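Local coordinates for vanadium-dependent bromoperoxidase (PDB 1QHB), which catalyses the bromination of organic substrates with hydrogen peroxide, using a vanadate cofactor, in a dodecamer whose subunits each bind a calcium ion important for stability, at residues 378-391 / 487-500. Sequence-based numbering, arbitrary orientation.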
loop_
_atom_site.group_PDB
_atom_site.type_symbol
_atom_site.label_atom_id
_atom_site.label_comp_id
_atom_site.label_asym_id
_atom_site.label_seq_id
_atom_site.Cartn_x
_atom_site.Cartn_y
_atom_site.Cartn_z
ATOM N N HIS A 378 11.950 -26.027 -27.889
ATOM C CA HIS A 378 11.485 -25.821 -26.524
ATOM C C HIS A 378 12.119 -26.835 -25.591
ATOM O O HIS A 378 12.743 -26.454 -24.598
ATOM C CB HIS A 378 9.985 -25.880 -26.505
ATOM C CG HIS A 378 9.347 -25.421 -25.247
ATOM N ND1 HIS A 378 7.968 -25.358 -25.103
ATOM C CD2 HIS A 378 9.883 -24.984 -24.071
ATOM C CE1 HIS A 378 7.708 -24.894 -23.886
ATOM N NE2 HIS A 378 8.833 -24.666 -23.242
ATOM N N VAL A 379 11.932 -28.139 -25.885
ATOM C CA VAL A 379 12.519 -29.175 -25.055
ATOM C C VAL A 379 14.053 -29.164 -25.028
ATOM O O VAL A 379 14.720 -29.534 -24.039
ATOM C CB VAL A 379 11.971 -30.566 -25.433
ATOM C CG1 VAL A 379 12.410 -31.104 -26.785
ATOM C CG2 VAL A 379 12.349 -31.545 -24.311
ATOM N N LEU A 380 14.679 -28.768 -26.123
ATOM C CA LEU A 380 16.149 -28.734 -26.182
ATOM C C LEU A 380 16.668 -27.644 -25.265
ATOM O O LEU A 380 17.693 -27.942 -24.639
ATOM C CB LEU A 380 16.662 -28.516 -27.603
ATOM C CG LEU A 380 16.581 -29.758 -28.522
ATOM C CD1 LEU A 380 16.766 -29.307 -29.960
ATOM C CD2 LEU A 380 17.643 -30.762 -28.112
ATOM N N SER A 381 15.993 -26.494 -25.092
ATOM C CA SER A 381 16.516 -25.525 -24.123
ATOM C C SER A 381 16.145 -25.866 -22.686
ATOM O O SER A 381 16.901 -25.664 -21.736
ATOM C CB SER A 381 16.018 -24.120 -24.432
ATOM O OG SER A 381 16.812 -23.483 -25.417
ATOM N N LEU A 382 14.927 -26.366 -22.529
ATOM C CA LEU A 382 14.390 -26.680 -21.202
ATOM C C LEU A 382 15.159 -27.803 -20.537
ATOM O O LEU A 382 15.440 -27.707 -19.335
ATOM C CB LEU A 382 12.890 -26.963 -21.295
ATOM C CG LEU A 382 12.000 -26.942 -20.058
ATOM C CD1 LEU A 382 12.293 -25.730 -19.193
ATOM C CD2 LEU A 382 10.515 -26.947 -20.421
ATOM N N VAL A 383 15.618 -28.835 -21.279
ATOM C CA VAL A 383 16.306 -29.933 -20.603
ATOM C C VAL A 383 17.645 -29.513 -20.030
ATOM O O VAL A 383 18.220 -30.099 -19.087
ATOM C CB VAL A 383 16.402 -31.099 -21.600
ATOM C CG1 VAL A 383 17.377 -30.793 -22.739
ATOM C CG2 VAL A 383 16.875 -32.346 -20.875
ATOM N N THR A 384 18.279 -28.544 -20.693
ATOM C CA THR A 384 19.619 -28.091 -20.282
ATOM C C THR A 384 19.528 -26.973 -19.267
ATOM O O THR A 384 20.364 -26.940 -18.376
ATOM C CB THR A 384 20.443 -27.568 -21.489
ATOM O OG1 THR A 384 19.693 -26.519 -22.124
ATOM C CG2 THR A 384 20.653 -28.653 -22.526
ATOM N N GLU A 385 18.503 -26.121 -19.323
ATOM C CA GLU A 385 18.425 -24.975 -18.389
ATOM C C GLU A 385 18.107 -25.367 -16.963
ATOM O O GLU A 385 18.502 -24.643 -16.044
ATOM C CB GLU A 385 17.435 -23.933 -18.886
ATOM C CG GLU A 385 16.048 -23.905 -18.243
ATOM C CD GLU A 385 15.125 -22.901 -18.904
ATOM O OE1 GLU A 385 15.094 -22.845 -20.151
ATOM O OE2 GLU A 385 14.395 -22.125 -18.213
ATOM N N VAL A 386 17.444 -26.500 -16.723
ATOM C CA VAL A 386 17.142 -26.895 -15.347
ATOM C C VAL A 386 18.419 -27.331 -14.661
ATOM O O VAL A 386 18.372 -27.436 -13.452
ATOM C CB VAL A 386 16.132 -28.044 -15.268
ATOM C CG1 VAL A 386 14.838 -27.604 -15.932
ATOM C CG2 VAL A 386 16.585 -29.350 -15.958
ATOM N N ALA A 387 19.488 -27.711 -15.368
ATOM C CA ALA A 387 20.670 -28.239 -14.699
ATOM C C ALA A 387 21.294 -27.348 -13.658
ATOM O O ALA A 387 21.678 -27.817 -12.577
ATOM C CB ALA A 387 21.712 -28.706 -15.712
ATOM N N THR A 388 21.480 -26.062 -13.903
ATOM C CA THR A 388 22.135 -25.194 -12.911
ATOM C C THR A 388 21.219 -24.872 -11.757
ATOM O O THR A 388 21.678 -24.782 -10.614
ATOM C CB THR A 388 22.651 -23.914 -13.582
ATOM O OG1 THR A 388 21.594 -23.403 -14.426
ATOM C CG2 THR A 388 23.879 -24.236 -14.405
ATOM N N ARG A 389 19.886 -24.981 -11.956
ATOM C CA ARG A 389 18.968 -24.741 -10.846
ATOM C C ARG A 389 19.080 -25.920 -9.883
ATOM O O ARG A 389 19.094 -25.711 -8.669
ATOM C CB ARG A 389 17.544 -24.551 -11.338
ATOM C CG ARG A 389 17.296 -23.183 -11.896
ATOM C CD ARG A 389 17.568 -23.049 -13.384
ATOM N NE ARG A 389 17.526 -21.627 -13.766
ATOM C CZ ARG A 389 18.029 -21.166 -14.913
ATOM N NH1 ARG A 389 18.644 -21.945 -15.796
ATOM N NH2 ARG A 389 17.910 -19.849 -15.152
ATOM N N ALA A 390 19.124 -27.122 -10.432
ATOM C CA ALA A 390 19.274 -28.318 -9.585
ATOM C C ALA A 390 20.609 -28.369 -8.861
ATOM O O ALA A 390 20.679 -28.778 -7.709
ATOM C CB ALA A 390 19.109 -29.556 -10.476
ATOM N N LEU A 391 21.685 -27.896 -9.528
ATOM C CA LEU A 391 23.009 -27.935 -8.902
ATOM C C LEU A 391 23.061 -26.978 -7.712
ATOM O O LEU A 391 23.678 -27.325 -6.691
ATOM C CB LEU A 391 24.157 -27.608 -9.875
ATOM C CG LEU A 391 24.466 -28.659 -10.933
ATOM C CD1 LEU A 391 25.351 -28.046 -12.021
ATOM C CD2 LEU A 391 25.156 -29.807 -10.211
ATOM N N VAL A 487 21.626 -35.225 -9.266
ATOM C CA VAL A 487 20.560 -34.216 -9.178
ATOM C C VAL A 487 20.150 -33.758 -10.560
ATOM O O VAL A 487 19.016 -33.423 -10.889
ATOM C CB VAL A 487 20.920 -33.048 -8.243
ATOM C CG1 VAL A 487 21.845 -32.020 -8.928
ATOM C CG2 VAL A 487 19.626 -32.304 -7.888
ATOM N N VAL A 488 21.127 -33.644 -11.462
ATOM C CA VAL A 488 20.901 -33.210 -12.824
ATOM C C VAL A 488 20.148 -34.286 -13.596
ATOM O O VAL A 488 19.264 -33.964 -14.383
ATOM C CB VAL A 488 22.215 -32.837 -13.524
ATOM C CG1 VAL A 488 22.048 -32.659 -15.028
ATOM C CG2 VAL A 488 22.774 -31.552 -12.899
ATOM N N ALA A 489 20.510 -35.555 -13.344
ATOM C CA ALA A 489 19.826 -36.660 -14.015
ATOM C C ALA A 489 18.331 -36.530 -13.686
ATOM O O ALA A 489 17.491 -36.552 -14.587
ATOM C CB ALA A 489 20.362 -38.029 -13.559
ATOM N N GLY A 490 18.035 -36.398 -12.415
ATOM C CA GLY A 490 16.670 -36.328 -11.969
ATOM C C GLY A 490 15.874 -35.215 -12.601
ATOM O O GLY A 490 14.716 -35.421 -12.956
ATOM N N ALA A 491 16.461 -34.015 -12.614
ATOM C CA ALA A 491 15.749 -32.897 -13.217
ATOM C C ALA A 491 15.588 -33.091 -14.722
ATOM O O ALA A 491 14.521 -32.752 -15.221
ATOM C CB ALA A 491 16.535 -31.622 -12.962
ATOM N N CYS A 492 16.651 -33.437 -15.429
ATOM C CA CYS A 492 16.602 -33.589 -16.850
ATOM C C CYS A 492 15.655 -34.717 -17.320
ATOM O O CYS A 492 14.914 -34.481 -18.270
ATOM C CB CYS A 492 18.040 -33.830 -17.386
ATOM S SG CYS A 492 19.170 -32.443 -17.229
ATOM N N VAL A 493 15.626 -35.905 -16.709
ATOM C CA VAL A 493 14.724 -36.917 -17.234
ATOM C C VAL A 493 13.269 -36.573 -16.874
ATOM O O VAL A 493 12.400 -36.964 -17.621
ATOM C CB VAL A 493 15.090 -38.384 -16.908
ATOM C CG1 VAL A 493 16.490 -38.753 -17.410
ATOM C CG2 VAL A 493 14.940 -38.649 -15.431
ATOM N N THR A 494 13.013 -35.797 -15.833
ATOM C CA THR A 494 11.683 -35.297 -15.495
ATOM C C THR A 494 11.202 -34.389 -16.624
ATOM O O THR A 494 10.089 -34.648 -17.136
ATOM C CB THR A 494 11.694 -34.551 -14.150
ATOM O OG1 THR A 494 12.054 -35.529 -13.175
ATOM C CG2 THR A 494 10.318 -33.994 -13.762
ATOM N N ILE A 495 12.090 -33.533 -17.158
ATOM C CA ILE A 495 11.658 -32.667 -18.271
ATOM C C ILE A 495 11.315 -33.488 -19.495
ATOM O O ILE A 495 10.343 -33.214 -20.238
ATOM C CB ILE A 495 12.790 -31.674 -18.625
ATOM C CG1 ILE A 495 13.025 -30.603 -17.584
ATOM C CG2 ILE A 495 12.535 -30.983 -19.994
ATOM C CD1 ILE A 495 11.771 -29.845 -17.102
ATOM N N LEU A 496 12.193 -34.424 -19.862
ATOM C CA LEU A 496 11.955 -35.261 -21.029
ATOM C C LEU A 496 10.709 -36.138 -20.851
ATOM O O LEU A 496 10.010 -36.340 -21.838
ATOM C CB LEU A 496 13.180 -36.153 -21.298
ATOM C CG LEU A 496 14.477 -35.438 -21.697
ATOM C CD1 LEU A 496 15.632 -36.454 -21.747
ATOM C CD2 LEU A 496 14.322 -34.720 -23.016
ATOM N N LYS A 497 10.452 -36.702 -19.664
ATOM C CA LYS A 497 9.238 -37.547 -19.575
ATOM C C LYS A 497 8.000 -36.645 -19.639
ATOM O O LYS A 497 7.001 -37.121 -20.109
ATOM C CB LYS A 497 9.191 -38.386 -18.326
ATOM C CG LYS A 497 10.263 -39.445 -18.109
ATOM C CD LYS A 497 10.027 -40.239 -16.857
ATOM C CE LYS A 497 10.209 -39.382 -15.628
ATOM N NZ LYS A 497 10.289 -40.116 -14.333
ATOM N N ALA A 498 7.986 -35.384 -19.245
ATOM C CA ALA A 498 6.880 -34.484 -19.366
ATOM C C ALA A 498 6.686 -34.111 -20.844
ATOM O O ALA A 498 5.546 -33.951 -21.285
ATOM C CB ALA A 498 7.115 -33.156 -18.621
ATOM N N PHE A 499 7.783 -33.860 -21.547
ATOM C CA PHE A 499 7.636 -33.308 -22.882
ATOM C C PHE A 499 7.314 -34.332 -23.956
ATOM O O PHE A 499 6.713 -33.968 -24.981
ATOM C CB PHE A 499 8.977 -32.620 -23.213
ATOM C CG PHE A 499 8.741 -31.360 -23.983
ATOM C CD1 PHE A 499 8.457 -31.404 -25.329
ATOM C CD2 PHE A 499 8.780 -30.156 -23.339
ATOM C CE1 PHE A 499 8.237 -30.225 -26.028
ATOM C CE2 PHE A 499 8.521 -28.982 -24.005
ATOM C CZ PHE A 499 8.263 -29.024 -25.354
ATOM N N PHE A 500 7.789 -35.546 -23.781
ATOM C CA PHE A 500 7.610 -36.602 -24.787
ATOM C C PHE A 500 6.472 -37.525 -24.355
ATOM O O PHE A 500 6.020 -37.398 -23.199
ATOM C CB PHE A 500 8.843 -37.492 -25.037
ATOM C CG PHE A 500 9.853 -36.835 -25.932
ATOM C CD1 PHE A 500 9.815 -36.940 -27.305
ATOM C CD2 PHE A 500 10.882 -36.085 -25.353
ATOM C CE1 PHE A 500 10.753 -36.295 -28.089
ATOM C CE2 PHE A 500 11.796 -35.426 -26.141
ATOM C CZ PHE A 500 11.760 -35.538 -27.522
#
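Phe499 offers its ring to two neighbours: Val379 CB stands over the centre of one face, 3.6 Å from the centroid in a CH-pi contact, and His378 ND1 lies at the edge, near the ring plane. In turn the Phe499 edge points into a face of the imidazole, toward its rim, a T-shaped pair with planes at 81° and Phe499 CZ 3.7 Å from His378 ND1. That nitrogen also has a hydrogen bond to Phe374 N, which probably limits rotation of the imidazole. With CG2 anti to the backbone N (CG1 at chi1 69°), Val379 lays this methyl against Phe499 CB and CG and Leu496 CD2.

The helices run roughly antiparallel, at 151°, with axes approaching to 8.5 Å. Midway, Ile495 is a knob in the hole formed by Val379, Leu382, Val383 and Val386; its CG2 lies 4.0 Å from Val383 CA. Farther along, the backbones come close at Ala387, whose CA lies 5.3 Å from Val488 CA, and Ala390 CB packs against Ala491 CB and Val487 CG2. Leu391, whose side chain lies about 4 Å from Gly484 of the vanadate site, sets CG against Val488 CG2.

Glu385 and Arg389 form reciprocal salt bridges with a second subunit, so helix 376-402 also contributes to a subunit interface of the dodecamer. Between the two helices, cohesion is mainly apolar and aromatic, resting on shape fit in a buried seam.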